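Local coordinates for membrane protein (Acinetobacter baumannii AB307-0294, PDB 5DL5) that forms an OprD-family beta-barrel channel in the outer membrane, probably letting small solutes and perhaps some antibiotics into the periplasm, at residues 39-44 against 139-144; 133-138 against 188-193; 151-154 against 160-163; 261-266 against 364-369; 320-325 against 354-359. One frame throughout, in Å; residues are numbered along the deposited sequence.

Interaction 1 of 5, residues 39-44 against 139-144. With C8E ((hydroxyethyloxy)tri(ethyloxy)octane), chain B.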
# COMPACT_ATOMS: atom_id res chain seq x y z
N LEU A 39 -12.43 8.59 8.35
CA LEU A 39 -12.18 7.22 8.75
C LEU A 39 -12.48 7.14 10.24
O LEU A 39 -11.90 7.86 11.06
CB LEU A 39 -10.72 6.85 8.45
CG LEU A 39 -10.28 5.38 8.55
CD1 LEU A 39 -8.91 5.10 7.79
CD2 LEU A 39 -10.29 4.88 9.96
N THR A 40 -13.40 6.26 10.59
CA THR A 40 -13.74 6.01 11.98
C THR A 40 -13.71 4.51 12.28
O THR A 40 -14.16 3.66 11.47
CB THR A 40 -15.19 6.52 12.31
OG1 THR A 40 -16.15 5.71 11.63
CG2 THR A 40 -15.42 8.01 11.93
N ARG A 41 -13.31 4.17 13.48
CA ARG A 41 -13.32 2.79 14.03
C ARG A 41 -13.96 2.84 15.43
O ARG A 41 -13.41 3.51 16.37
CB ARG A 41 -11.90 2.35 14.23
CG ARG A 41 -11.19 2.11 12.90
CD ARG A 41 -10.00 1.11 12.97
NE ARG A 41 -9.41 1.09 11.62
CZ ARG A 41 -8.23 0.59 11.30
NH1 ARG A 41 -7.47 0.10 12.20
NH2 ARG A 41 -7.81 0.62 10.08
N ASP A 42 -15.12 2.17 15.56
CA ASP A 42 -15.84 2.00 16.81
C ASP A 42 -15.46 0.68 17.40
O ASP A 42 -15.63 -0.36 16.75
CB ASP A 42 -17.34 2.05 16.55
CG ASP A 42 -17.77 3.42 15.97
OD1 ASP A 42 -16.96 4.38 15.91
OD2 ASP A 42 -18.91 3.55 15.50
N LYS A 43 -14.91 0.69 18.59
CA LYS A 43 -14.39 -0.54 19.23
C LYS A 43 -15.19 -0.85 20.54
O LYS A 43 -16.01 -0.08 20.94
CB LYS A 43 -12.89 -0.42 19.40
CG LYS A 43 -12.16 -0.06 18.09
CD LYS A 43 -10.84 -0.78 18.13
CE LYS A 43 -9.91 -0.36 17.01
NZ LYS A 43 -8.58 -0.86 17.31
N LYS A 44 -15.00 -2.00 21.18
CA LYS A 44 -15.86 -2.29 22.35
C LYS A 44 -15.39 -1.41 23.58
O LYS A 44 -14.37 -0.67 23.50
CB LYS A 44 -16.04 -3.77 22.61
CG LYS A 44 -14.89 -4.71 22.31
CD LYS A 44 -15.16 -6.11 22.90
CE LYS A 44 -14.05 -7.03 22.49
NZ LYS A 44 -13.82 -8.17 23.40
N THR A 139 -0.80 4.95 -0.13
CA THR A 139 -1.65 5.85 -0.82
C THR A 139 -3.11 5.60 -0.38
O THR A 139 -3.99 6.07 -1.07
CB THR A 139 -1.57 5.68 -2.38
OG1 THR A 139 -2.05 4.40 -2.69
CG2 THR A 139 -0.08 5.80 -2.94
N GLY A 140 -3.37 4.95 0.76
CA GLY A 140 -4.80 4.66 1.16
C GLY A 140 -5.33 5.53 2.32
O GLY A 140 -6.27 5.14 3.03
N ARG A 141 -4.62 6.62 2.62
CA ARG A 141 -5.03 7.58 3.71
C ARG A 141 -5.19 8.95 3.10
O ARG A 141 -5.75 9.04 1.98
CB ARG A 141 -4.12 7.55 4.99
CG ARG A 141 -4.09 6.18 5.65
CD ARG A 141 -5.41 5.73 6.24
NE ARG A 141 -5.22 4.46 6.95
CZ ARG A 141 -5.23 3.26 6.38
NH1 ARG A 141 -5.42 3.13 5.07
NH2 ARG A 141 -4.99 2.16 7.11
N MET A 142 -4.73 10.02 3.75
CA MET A 142 -4.99 11.37 3.15
C MET A 142 -4.00 11.75 2.05
O MET A 142 -4.39 12.36 1.01
CB MET A 142 -5.02 12.44 4.17
CG MET A 142 -6.16 12.37 5.15
SD MET A 142 -7.82 12.42 4.46
CE MET A 142 -7.73 13.89 3.42
N VAL A 143 -2.76 11.43 2.30
CA VAL A 143 -1.66 11.87 1.48
C VAL A 143 -0.63 10.71 1.31
O VAL A 143 -0.52 9.87 2.15
CB VAL A 143 -0.95 13.13 2.06
CG1 VAL A 143 -1.90 14.31 2.02
CG2 VAL A 143 -0.50 12.95 3.51
N PRO A 144 0.21 10.79 0.27
CA PRO A 144 1.16 9.68 0.01
C PRO A 144 2.34 9.71 0.88
O PRO A 144 2.80 10.73 1.38
CB PRO A 144 1.49 9.79 -1.50
CG PRO A 144 0.96 11.17 -1.93
CD PRO A 144 0.11 11.75 -0.85
C6 C8E B . -0.27 6.51 15.92
C7 C8E B . -1.77 6.56 15.51
C8 C8E B . -2.72 5.59 16.26
O9 C8E B . -3.82 5.05 15.46
C10 C8E B . -3.71 3.63 15.49
C11 C8E B . -2.74 3.15 14.39
O12 C8E B . -2.95 1.80 14.06
C13 C8E B . -4.22 1.45 13.49
C14 C8E B . -4.16 1.46 11.98
O15 C8E B . -4.67 0.28 11.37
C16 C8E B . -4.13 -1.00 11.76
C17 C8E B . -4.20 -1.84 10.48
O18 C8E B . -5.31 -1.30 9.71
C19 C8E B . -5.11 -1.29 8.29
C20 C8E B . -6.40 -0.85 7.62
O21 C8E B . -6.52 -1.03 6.18
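Leu39 and Arg141 meet in the pore of an OprD-type outer-membrane barrel, where wall strand 29-43 faces a loop folded into the lumen. Their approach is the closely packed half of the contact: methyl CD1 of Leu39 lies 3.8 Å from Arg141 NE and 3.9 Å from Arg141 CD, meeting the arginine chain just beyond its bend. That bend comes from chi2 (-66°), and Arg141 NE is held by the backbone carbonyl of Asn92.

The looser half is polar. Arg41, extended from CG to NE, brings its NH2 to 4.4 Å from Arg141 NH2, and the two cations lie beside the detergent C8E, with Arg420 close by. Arg41 NH1 donates to ether oxygen O15 of C8E at 2.9 Å, while Arg41 NH2 reaches O18 of C8E at 3.2 Å. Glu418 forms a salt bridge with Arg41 NE, which would offset part of the charge. Such a basic lining is consistent with the handling of carboxylate-bearing solutes, as in other OprD-family channels. The other terminal nitrogen of Arg141, NH1, turns back on its own loop and donates to Gly140 O at 3.0 Å, rising 65° out of the carbonyl plane instead of following a lone pair.

Interaction 2 of 5, residues 133-138 against 188-193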
# COMPACT_ATOMS: atom_id res chain seq x y z
N PRO A 133 6.57 -3.72 -4.89
CA PRO A 133 5.88 -4.54 -3.94
C PRO A 133 6.57 -4.68 -2.54
O PRO A 133 5.90 -4.99 -1.50
CB PRO A 133 5.80 -5.90 -4.63
CG PRO A 133 5.81 -5.64 -6.10
CD PRO A 133 6.74 -4.44 -6.19
N VAL A 134 7.91 -4.64 -2.60
CA VAL A 134 8.74 -4.76 -1.35
C VAL A 134 8.95 -3.45 -0.62
O VAL A 134 9.35 -3.49 0.57
CB VAL A 134 10.15 -5.42 -1.57
CG1 VAL A 134 9.98 -6.86 -1.98
CG2 VAL A 134 10.95 -4.62 -2.56
N LEU A 135 8.58 -2.32 -1.24
CA LEU A 135 8.76 -1.01 -0.62
C LEU A 135 7.79 -0.01 -1.20
O LEU A 135 8.14 0.65 -2.14
CB LEU A 135 10.19 -0.48 -0.88
CG LEU A 135 10.61 0.74 -0.05
CD1 LEU A 135 10.83 0.27 1.37
CD2 LEU A 135 11.91 1.34 -0.53
N ALA A 136 6.54 -0.04 -0.73
CA ALA A 136 5.46 0.63 -1.40
C ALA A 136 4.93 1.78 -0.46
O ALA A 136 4.59 1.54 0.75
CB ALA A 136 4.34 -0.36 -1.74
N SER A 137 4.83 2.95 -1.05
CA SER A 137 4.21 4.10 -0.41
C SER A 137 2.76 3.89 -0.13
O SER A 137 1.95 3.50 -1.00
CB SER A 137 4.37 5.33 -1.30
OG SER A 137 5.71 5.75 -1.22
N ASN A 138 2.41 4.14 1.08
CA ASN A 138 0.97 4.43 1.40
C ASN A 138 0.30 5.37 0.43
O ASN A 138 0.75 6.49 0.21
CB ASN A 138 0.82 5.15 2.76
CG ASN A 138 -0.65 5.15 3.27
OD1 ASN A 138 -1.47 4.28 2.91
ND2 ASN A 138 -0.98 6.11 4.10
N ASP A 188 17.35 3.99 7.79
CA ASP A 188 18.83 3.99 7.65
C ASP A 188 19.17 3.87 6.10
O ASP A 188 19.49 4.84 5.49
CB ASP A 188 19.45 2.87 8.52
CG ASP A 188 21.04 2.92 8.54
OD1 ASP A 188 21.64 3.68 7.77
OD2 ASP A 188 21.68 2.15 9.30
N ARG A 189 19.01 2.70 5.46
CA ARG A 189 19.39 2.56 4.04
C ARG A 189 18.56 1.39 3.55
O ARG A 189 18.84 0.23 3.94
CB ARG A 189 20.91 2.20 3.88
CG ARG A 189 21.41 2.11 2.44
CD ARG A 189 22.85 1.65 2.29
NE ARG A 189 22.93 0.25 2.75
CZ ARG A 189 24.05 -0.32 3.17
NH1 ARG A 189 25.22 0.32 3.13
NH2 ARG A 189 24.02 -1.54 3.67
N ALA A 190 17.72 1.66 2.61
CA ALA A 190 17.02 0.60 1.91
C ALA A 190 17.51 0.44 0.45
O ALA A 190 17.40 1.40 -0.32
CB ALA A 190 15.52 0.91 1.93
N ILE A 191 18.04 -0.73 0.09
CA ILE A 191 18.49 -1.02 -1.24
C ILE A 191 17.40 -1.95 -1.83
O ILE A 191 17.05 -2.94 -1.17
CB ILE A 191 19.85 -1.73 -1.25
CG1 ILE A 191 21.12 -0.92 -0.73
CG2 ILE A 191 20.23 -2.23 -2.62
CD1 ILE A 191 20.87 0.47 -0.72
N VAL A 192 16.98 -1.67 -3.05
CA VAL A 192 15.91 -2.40 -3.70
C VAL A 192 16.31 -2.75 -5.11
O VAL A 192 17.11 -2.06 -5.77
CB VAL A 192 14.54 -1.66 -3.74
CG1 VAL A 192 14.01 -1.49 -2.36
CG2 VAL A 192 14.58 -0.33 -4.47
N TRP A 193 15.82 -3.89 -5.60
CA TRP A 193 16.03 -4.27 -6.99
C TRP A 193 14.91 -5.17 -7.39
O TRP A 193 14.19 -5.75 -6.49
CB TRP A 193 17.45 -4.96 -7.16
CG TRP A 193 17.56 -6.24 -6.30
CD1 TRP A 193 17.30 -7.56 -6.73
CD2 TRP A 193 17.87 -6.35 -4.89
NE1 TRP A 193 17.37 -8.39 -5.68
CE2 TRP A 193 17.67 -7.70 -4.53
CE3 TRP A 193 18.14 -5.40 -3.87
CZ2 TRP A 193 17.88 -8.18 -3.20
CZ3 TRP A 193 18.29 -5.82 -2.59
CH2 TRP A 193 18.20 -7.22 -2.24
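No flat group offers a face or an edge between Leu135 and Val192: the contact is made entirely by branched aliphatic side chains and one alanine methyl. The flat groups stand around it instead: Leu135 and Val192 both rest on Phe167, and Val134 on Tyr220. Within this setting the nearest meeting is methyl to methyl, CD2 of Leu135 standing 4.0 Å from CG1 of Val192, with the two side chains crossing at about a right angle. The same CD2 also approaches Ala190, whose CB is 4.4 Å away, so one leucine branch spans two alternate residues of the strand.

This is the ordinary alternation of a beta strand, which in a barrel wall sets lumen-facing against outward residues. Ala190 and Val192 point into the barrel from strand 190-200, whereas the intervening Ile191 points away from the loop. The 133-138 segment belongs to a loop that folds into the lumen, and here it rests on the wall, as inward-folded loops do in OprD-family porins. Leu135 reaches across because its CG lies opposite the backbone N (chi1 -167°), which extends the side chain toward the strand.

Val134 adds a second, slacker touch, its CG2 lying 4.4 Å from Val192 CG1. Leu210, on strand 203-212, touches Val134, Ala190 and Val192 and so extends the apolar patch along the wall. No hydrogen bond joins the two segments; polar anchoring of the loop comes from elsewhere, with Val134 O accepting from Arg218 and Pro133 O pairing with the Tyr242 hydroxyl.

Interaction 3 of 5, residues 151-154 against 160-163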
# COMPACT_ATOMS: atom_id res chain seq x y z
N LEU A 151 16.39 6.10 -7.71
CA LEU A 151 15.79 4.97 -8.36
C LEU A 151 16.13 4.98 -9.79
O LEU A 151 15.89 5.96 -10.54
CB LEU A 151 14.27 4.99 -8.26
CG LEU A 151 13.49 3.81 -8.84
CD1 LEU A 151 13.77 2.57 -8.03
CD2 LEU A 151 11.94 4.02 -8.93
N LEU A 152 16.67 3.88 -10.22
CA LEU A 152 16.92 3.68 -11.62
C LEU A 152 15.89 2.69 -12.16
O LEU A 152 15.67 1.63 -11.53
CB LEU A 152 18.31 3.02 -11.86
CG LEU A 152 18.73 2.67 -13.31
CD1 LEU A 152 20.19 2.72 -13.43
CD2 LEU A 152 18.29 1.27 -13.75
N THR A 153 15.34 3.02 -13.36
CA THR A 153 14.29 2.29 -14.01
C THR A 153 14.68 2.10 -15.48
O THR A 153 14.81 3.05 -16.24
CB THR A 153 12.94 2.99 -13.93
OG1 THR A 153 12.65 3.18 -12.56
CG2 THR A 153 11.83 2.12 -14.49
N SER A 154 14.82 0.85 -15.84
CA SER A 154 15.22 0.45 -17.15
C SER A 154 14.20 -0.35 -17.95
O SER A 154 13.68 -1.45 -17.53
CB SER A 154 16.52 -0.31 -17.01
OG SER A 154 16.87 -0.67 -18.28
N LEU A 160 9.92 -5.64 -20.40
CA LEU A 160 10.62 -5.89 -19.19
C LEU A 160 11.01 -4.59 -18.52
O LEU A 160 11.73 -3.78 -19.16
CB LEU A 160 11.87 -6.68 -19.50
CG LEU A 160 12.74 -6.88 -18.22
CD1 LEU A 160 12.22 -8.05 -17.35
CD2 LEU A 160 14.07 -7.16 -18.68
N GLU A 161 10.64 -4.45 -17.25
CA GLU A 161 11.08 -3.37 -16.42
C GLU A 161 11.99 -3.85 -15.30
O GLU A 161 11.65 -4.82 -14.61
CB GLU A 161 9.91 -2.63 -15.80
CG GLU A 161 10.34 -1.39 -15.03
CD GLU A 161 9.16 -0.68 -14.36
OE1 GLU A 161 8.54 -1.25 -13.42
OE2 GLU A 161 8.78 0.41 -14.81
N VAL A 162 13.17 -3.27 -15.22
CA VAL A 162 14.15 -3.57 -14.19
C VAL A 162 14.37 -2.31 -13.38
O VAL A 162 14.52 -1.21 -13.95
CB VAL A 162 15.48 -4.11 -14.78
CG1 VAL A 162 16.48 -4.27 -13.70
CG2 VAL A 162 15.35 -5.43 -15.54
N VAL A 163 14.44 -2.48 -12.06
CA VAL A 163 14.68 -1.38 -11.16
C VAL A 163 15.81 -1.69 -10.21
O VAL A 163 16.07 -2.85 -9.89
CB VAL A 163 13.41 -1.01 -10.35
CG1 VAL A 163 12.31 -0.63 -11.33
CG2 VAL A 163 12.84 -2.17 -9.54
O HOH W 1 14.13 -3.54 -19.64
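Two first torsions bring Thr153 and Glu161 together: chi1 of -58° sets the threonine methyl CG2 opposite the backbone N, and chi1 of -174° likewise extends the glutamate from its own backbone N. With the glutamate chain also extended beyond CG, Thr153 CG2 lies 3.5 Å from Glu161 OE2, the chains crossing diagonally over one face of a beta hairpin. On that face Thr153 also lies beside Val163, both pointing the same way, with Thr153 OG1 at 4.0 Å from Val163 CG1.

The hairpin joins strands 150-157 and 160-171 through a tight turn, probably at the periplasmic rim of the barrel. Ser154 and Val162 form an antiparallel hydrogen-bonded pair. Ser154 N donates to Val162 O at 2.8 Å, almost straight (172°), and Val162 N returns a bond to Ser154 O at 3.0 Å. Thr153 and Val163 make the adjoining non-hydrogen-bonded pair, where Val163 CA lies 3.2 Å from Leu152 O in a CA-H...O contact. Ser154 and Val162 project from the opposite face, as does Leu152.

Glu161 OE2 is hydrogen-bonded to His155, Glu161 OE1 has Lys196 as a long, weak ionic partner, and Ser154 OG bonds to Thr121 on the neighbouring strand 121-125. The backbone carries the cohesion through reciprocal amide bonds, while Glu161 OE2 bonds to histidine and makes van der Waals contact with the threonine methyl; if that histidine is protonated, the link would gain ionic character.

Interaction 4 of 5, residues 261-266 against 364-369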
# COMPACT_ATOMS: atom_id res chain seq x y z
N PRO A 261 13.75 -10.37 26.97
CA PRO A 261 12.86 -10.08 28.10
C PRO A 261 11.99 -8.94 27.88
O PRO A 261 10.87 -8.91 28.38
CB PRO A 261 13.85 -9.77 29.27
CG PRO A 261 15.05 -10.65 28.96
CD PRO A 261 15.10 -10.74 27.41
N ASN A 262 12.51 -7.97 27.15
CA ASN A 262 11.90 -6.71 26.98
C ASN A 262 11.07 -6.57 25.72
O ASN A 262 10.48 -5.52 25.48
CB ASN A 262 13.05 -5.69 26.99
CG ASN A 262 12.57 -4.28 27.21
OD1 ASN A 262 11.53 -4.07 27.81
ND2 ASN A 262 13.31 -3.31 26.72
N TYR A 263 11.00 -7.64 24.92
CA TYR A 263 10.29 -7.65 23.62
C TYR A 263 8.86 -7.07 23.67
O TYR A 263 8.41 -6.28 22.79
CB TYR A 263 10.19 -9.13 23.12
CG TYR A 263 9.51 -9.29 21.81
CD1 TYR A 263 10.14 -8.83 20.63
CD2 TYR A 263 8.21 -9.83 21.70
CE1 TYR A 263 9.53 -8.93 19.41
CE2 TYR A 263 7.62 -10.00 20.48
CZ TYR A 263 8.28 -9.53 19.33
OH TYR A 263 7.74 -9.66 18.09
N ALA A 264 8.19 -7.53 24.71
CA ALA A 264 6.95 -7.01 25.33
C ALA A 264 6.77 -5.54 25.24
O ALA A 264 5.72 -5.06 24.91
CB ALA A 264 6.97 -7.45 26.85
N ALA A 265 7.85 -4.85 25.57
CA ALA A 265 7.91 -3.41 25.61
C ALA A 265 8.61 -2.73 24.41
O ALA A 265 8.20 -1.68 24.01
CB ALA A 265 8.65 -3.04 26.89
N ASP A 266 9.68 -3.32 23.89
CA ASP A 266 10.56 -2.77 22.86
C ASP A 266 10.11 -3.11 21.41
O ASP A 266 10.31 -2.33 20.46
CB ASP A 266 11.97 -3.41 23.01
CG ASP A 266 12.80 -2.75 24.01
OD1 ASP A 266 12.23 -1.85 24.67
OD2 ASP A 266 14.00 -3.14 24.21
N LYS A 364 -1.06 -17.70 16.04
CA LYS A 364 -0.29 -17.86 17.26
C LYS A 364 -0.08 -16.54 17.96
O LYS A 364 0.44 -15.65 17.38
CB LYS A 364 1.13 -18.41 17.02
CG LYS A 364 1.22 -19.86 16.63
CD LYS A 364 2.65 -20.35 16.83
CE LYS A 364 2.83 -21.67 16.07
NZ LYS A 364 4.21 -22.27 16.29
N VAL A 365 -0.43 -16.47 19.23
CA VAL A 365 -0.23 -15.26 20.02
C VAL A 365 0.60 -15.77 21.17
O VAL A 365 0.24 -16.75 21.89
CB VAL A 365 -1.54 -14.73 20.59
CG1 VAL A 365 -1.25 -13.52 21.45
CG2 VAL A 365 -2.56 -14.39 19.48
N ARG A 366 1.78 -15.15 21.29
CA ARG A 366 2.89 -15.68 21.99
C ARG A 366 2.51 -15.87 23.43
O ARG A 366 2.00 -14.94 24.01
CB ARG A 366 4.07 -14.61 21.91
CG ARG A 366 5.30 -15.08 22.73
CD ARG A 366 6.48 -14.14 22.47
NE ARG A 366 6.19 -12.89 23.17
CZ ARG A 366 6.49 -12.67 24.46
NH1 ARG A 366 7.17 -13.56 25.17
NH2 ARG A 366 6.16 -11.51 25.02
N ASN A 367 2.77 -17.03 24.01
CA ASN A 367 2.40 -17.36 25.42
C ASN A 367 0.89 -17.36 25.77
O ASN A 367 0.57 -17.34 26.98
CB ASN A 367 3.11 -16.45 26.45
CG ASN A 367 4.59 -16.71 26.57
OD1 ASN A 367 5.06 -17.82 26.27
ND2 ASN A 367 5.34 -15.67 26.98
N VAL A 368 -0.00 -17.28 24.76
CA VAL A 368 -1.44 -17.31 25.01
C VAL A 368 -2.08 -18.50 24.30
O VAL A 368 -2.71 -19.22 24.97
CB VAL A 368 -2.14 -15.96 24.68
CG1 VAL A 368 -3.65 -16.06 24.93
CG2 VAL A 368 -1.53 -14.82 25.52
N THR A 369 -1.89 -18.69 23.00
CA THR A 369 -2.62 -19.71 22.25
C THR A 369 -1.99 -19.88 20.89
O THR A 369 -1.37 -18.96 20.33
CB THR A 369 -4.09 -19.28 21.95
OG1 THR A 369 -4.77 -20.29 21.26
CG2 THR A 369 -4.15 -18.05 21.03
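Tyr263 and Arg366 run alongside each other, pointing opposite ways, the arginine NE coming to 4.0 Å from ring atom CD2 of Tyr263. Their planes stand almost perpendicular, 88° apart, and the approach is oblique, so the guanidinium does not lie flat on the ring as in a stack. The conformation of Arg366 explains this. Its chain runs extended through chi1 and chi2, then folds at chi3 (73°), swinging the guanidinium beside the ring and leaving NH2 4.5 Å from the Ala264 N.

Tyr263 is itself extended from the backbone, its CG opposite N (chi1 -179°), and its hydroxyl is anchored at the far end of the ring by hydrogen bonds with Thr252 and with the Ala255 amide. The aromatic is thus held at both ends, whereas the arginine leans on it through van der Waals contact, with no hydrogen bond between the segments. Arg366 also touches a crystal neighbour, and its pose may owe something to the lattice.

Each partner rides on a compact turn. Asn262 O accepts from Ala265 N at 2.7 Å and from Asp266 N at 2.8 Å, forming the single turn of helix 263-266. On the other segment, Val365 O receives both Val368 N (2.9 Å) and Thr369 N (3.1 Å), and Val365 N donates to Thr369 O. Val368 and Thr369 facing Val365 make a classic beta bulge, set at a hairpin end of the barrel, where it meets a long, probably extracellular, loop.

Interaction 5 of 5, residues 320-325 against 354-359. With C8E ((hydroxyethyloxy)tri(ethyloxy)octane), chain B.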
# COMPACT_ATOMS: atom_id res chain seq x y z
N ASN A 320 -5.86 -11.01 0.69
CA ASN A 320 -6.70 -11.06 1.91
C ASN A 320 -6.24 -9.95 2.82
O ASN A 320 -5.59 -10.15 3.88
CB ASN A 320 -6.67 -12.37 2.64
CG ASN A 320 -7.25 -13.52 1.82
OD1 ASN A 320 -7.74 -13.34 0.71
ND2 ASN A 320 -7.14 -14.72 2.36
N SER A 321 -6.70 -8.77 2.44
CA SER A 321 -6.16 -7.52 2.95
C SER A 321 -7.21 -6.43 2.78
O SER A 321 -7.44 -5.98 1.67
CB SER A 321 -4.92 -7.06 2.15
OG SER A 321 -4.33 -5.94 2.87
N TYR A 322 -7.85 -6.07 3.88
CA TYR A 322 -8.89 -5.02 3.91
C TYR A 322 -8.62 -4.19 5.14
O TYR A 322 -7.61 -3.55 5.16
CB TYR A 322 -10.35 -5.62 3.91
CG TYR A 322 -10.69 -6.36 2.59
CD1 TYR A 322 -11.06 -5.63 1.44
CD2 TYR A 322 -10.54 -7.75 2.48
CE1 TYR A 322 -11.28 -6.25 0.22
CE2 TYR A 322 -10.76 -8.40 1.27
CZ TYR A 322 -11.22 -7.66 0.17
OH TYR A 322 -11.51 -8.30 -1.00
N MET A 323 -9.40 -4.22 6.21
CA MET A 323 -8.98 -3.50 7.40
C MET A 323 -7.90 -4.37 8.06
O MET A 323 -6.83 -3.90 8.34
CB MET A 323 -10.10 -3.21 8.37
CG MET A 323 -9.50 -2.56 9.62
SD MET A 323 -10.74 -2.29 10.86
CE MET A 323 -11.10 -3.94 11.42
N SER A 324 -8.16 -5.67 8.30
CA SER A 324 -7.09 -6.57 8.71
C SER A 324 -6.36 -7.09 7.52
O SER A 324 -6.93 -7.28 6.45
CB SER A 324 -7.67 -7.79 9.50
OG SER A 324 -6.68 -8.75 9.69
N ASP A 325 -5.07 -7.37 7.70
CA ASP A 325 -4.27 -7.92 6.62
C ASP A 325 -4.03 -9.41 6.73
O ASP A 325 -3.30 -9.97 5.87
CB ASP A 325 -2.95 -7.24 6.57
CG ASP A 325 -3.09 -5.79 6.08
OD1 ASP A 325 -3.76 -5.52 5.07
OD2 ASP A 325 -2.42 -4.97 6.67
N THR A 354 -18.41 -3.95 -4.22
CA THR A 354 -17.58 -5.07 -3.84
C THR A 354 -18.04 -5.53 -2.47
O THR A 354 -18.28 -4.67 -1.54
CB THR A 354 -16.06 -4.71 -3.76
OG1 THR A 354 -15.57 -4.63 -5.06
CG2 THR A 354 -15.25 -5.90 -3.14
N THR A 355 -18.26 -6.84 -2.34
CA THR A 355 -18.56 -7.40 -1.00
C THR A 355 -17.58 -8.56 -0.84
O THR A 355 -17.29 -9.26 -1.81
CB THR A 355 -20.07 -7.70 -0.79
OG1 THR A 355 -20.33 -7.98 0.59
CG2 THR A 355 -20.52 -8.91 -1.55
N ALA A 356 -17.09 -8.77 0.37
CA ALA A 356 -16.19 -9.84 0.62
C ALA A 356 -16.29 -10.30 2.07
O ALA A 356 -16.71 -9.56 2.98
CB ALA A 356 -14.74 -9.35 0.35
N PHE A 357 -15.93 -11.56 2.26
CA PHE A 357 -15.85 -12.20 3.56
C PHE A 357 -14.49 -12.93 3.66
O PHE A 357 -14.17 -13.60 2.72
CB PHE A 357 -16.96 -13.16 3.77
CG PHE A 357 -16.84 -13.91 5.05
CD1 PHE A 357 -17.14 -13.29 6.24
CD2 PHE A 357 -16.41 -15.25 5.07
CE1 PHE A 357 -17.01 -13.95 7.46
CE2 PHE A 357 -16.32 -15.94 6.29
CZ PHE A 357 -16.60 -15.27 7.48
N VAL A 358 -13.71 -12.65 4.71
CA VAL A 358 -12.42 -13.26 4.93
C VAL A 358 -12.37 -13.83 6.36
O VAL A 358 -12.87 -13.18 7.32
CB VAL A 358 -11.23 -12.24 4.79
CG1 VAL A 358 -9.92 -13.04 4.83
CG2 VAL A 358 -11.40 -11.44 3.50
N TYR A 359 -11.91 -15.08 6.46
CA TYR A 359 -11.89 -15.81 7.75
C TYR A 359 -10.46 -16.25 7.93
O TYR A 359 -9.91 -16.95 7.01
CB TYR A 359 -12.88 -17.00 7.70
CG TYR A 359 -12.90 -17.77 8.96
CD1 TYR A 359 -13.47 -17.24 10.16
CD2 TYR A 359 -12.34 -19.02 9.00
CE1 TYR A 359 -13.42 -17.96 11.35
CE2 TYR A 359 -12.27 -19.75 10.15
CZ TYR A 359 -12.78 -19.24 11.34
OH TYR A 359 -12.69 -20.09 12.42
C6 C8E B . -0.27 6.51 15.92
C7 C8E B . -1.77 6.56 15.51
C8 C8E B . -2.72 5.59 16.26
O9 C8E B . -3.82 5.05 15.46
C10 C8E B . -3.71 3.63 15.49
C11 C8E B . -2.74 3.15 14.39
O12 C8E B . -2.95 1.80 14.06
C13 C8E B . -4.22 1.45 13.49
C14 C8E B . -4.16 1.46 11.98
O15 C8E B . -4.67 0.28 11.37
C16 C8E B . -4.13 -1.00 11.76
C17 C8E B . -4.20 -1.84 10.48
O18 C8E B . -5.31 -1.30 9.71
C19 C8E B . -5.11 -1.29 8.29
C20 C8E B . -6.40 -0.85 7.62
O21 C8E B . -6.52 -1.03 6.18
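The Tyr322 ring meets Ala356 and Val358, two inward-pointing residues of strand 351-365, obliquely. The first shell is apolar: ring atom CE2 of Tyr322 sits 3.8 Å from Val358 CG2, and Tyr322 CZ is 3.9 Å from Ala356 CB. The other branch of the valine serves Asn320, with Val358 CG1 4.0 Å from Asn320 CB. Because chi1 of Val358 is -172°, CG1 lies opposite the backbone N and CG2 opposite the carbonyl carbon, letting the two methyls part between asparagine and tyrosine.

The second shell fixes the polar ends. Gln335 takes up both the Tyr322 hydroxyl and Asn320 OD1, and Gln337 adds another bond to that hydroxyl, so the hydroxyl end of the ring is held in place. Asn320 ND2 is engaged by Ser333. At the backbone, Tyr322 N donates to Ser324 O at 3.0 Å, and the Glu376 carboxylate receives the amides of both Met323 and Ser324, drawing the turn against the wall. On the lumen side, terminal oxygen O21 of the detergent C8E donates to Tyr322 O at 2.9 Å, and C8E C19 lies 3.1 Å from Met323 O.

The loop holding 320-325 thus lies within the barrel, its anchors supplied by strand 332-341 on one flank of strand 351-365 and by strand 371-384 on the other, while Thr355, Phe357 and Tyr359 point away from it.

Interactions 1 and 5 meet at the lumen: their centres are 15 Å apart, Arg41 NH2 packs 3.6 Å from Met323 CG, and both grip the same C8E molecule, which also bonds to Arg420 and Asn92. Two different inward loops therefore frame one ligand-occupied space, probably on the solute path. Interaction 2 anchors the loop of interaction 1 to the far wall; Pro144 CB touches Asn138 O at 3.8 Å although the contact centres are 23 Å apart. Interaction 3, on the strand next to that of interaction 2, lies about 14 Å away between centres. Interaction 4 shares strand 351-365 with interaction 5, yet sits toward the loop end, its nearest atoms about 12 Å off.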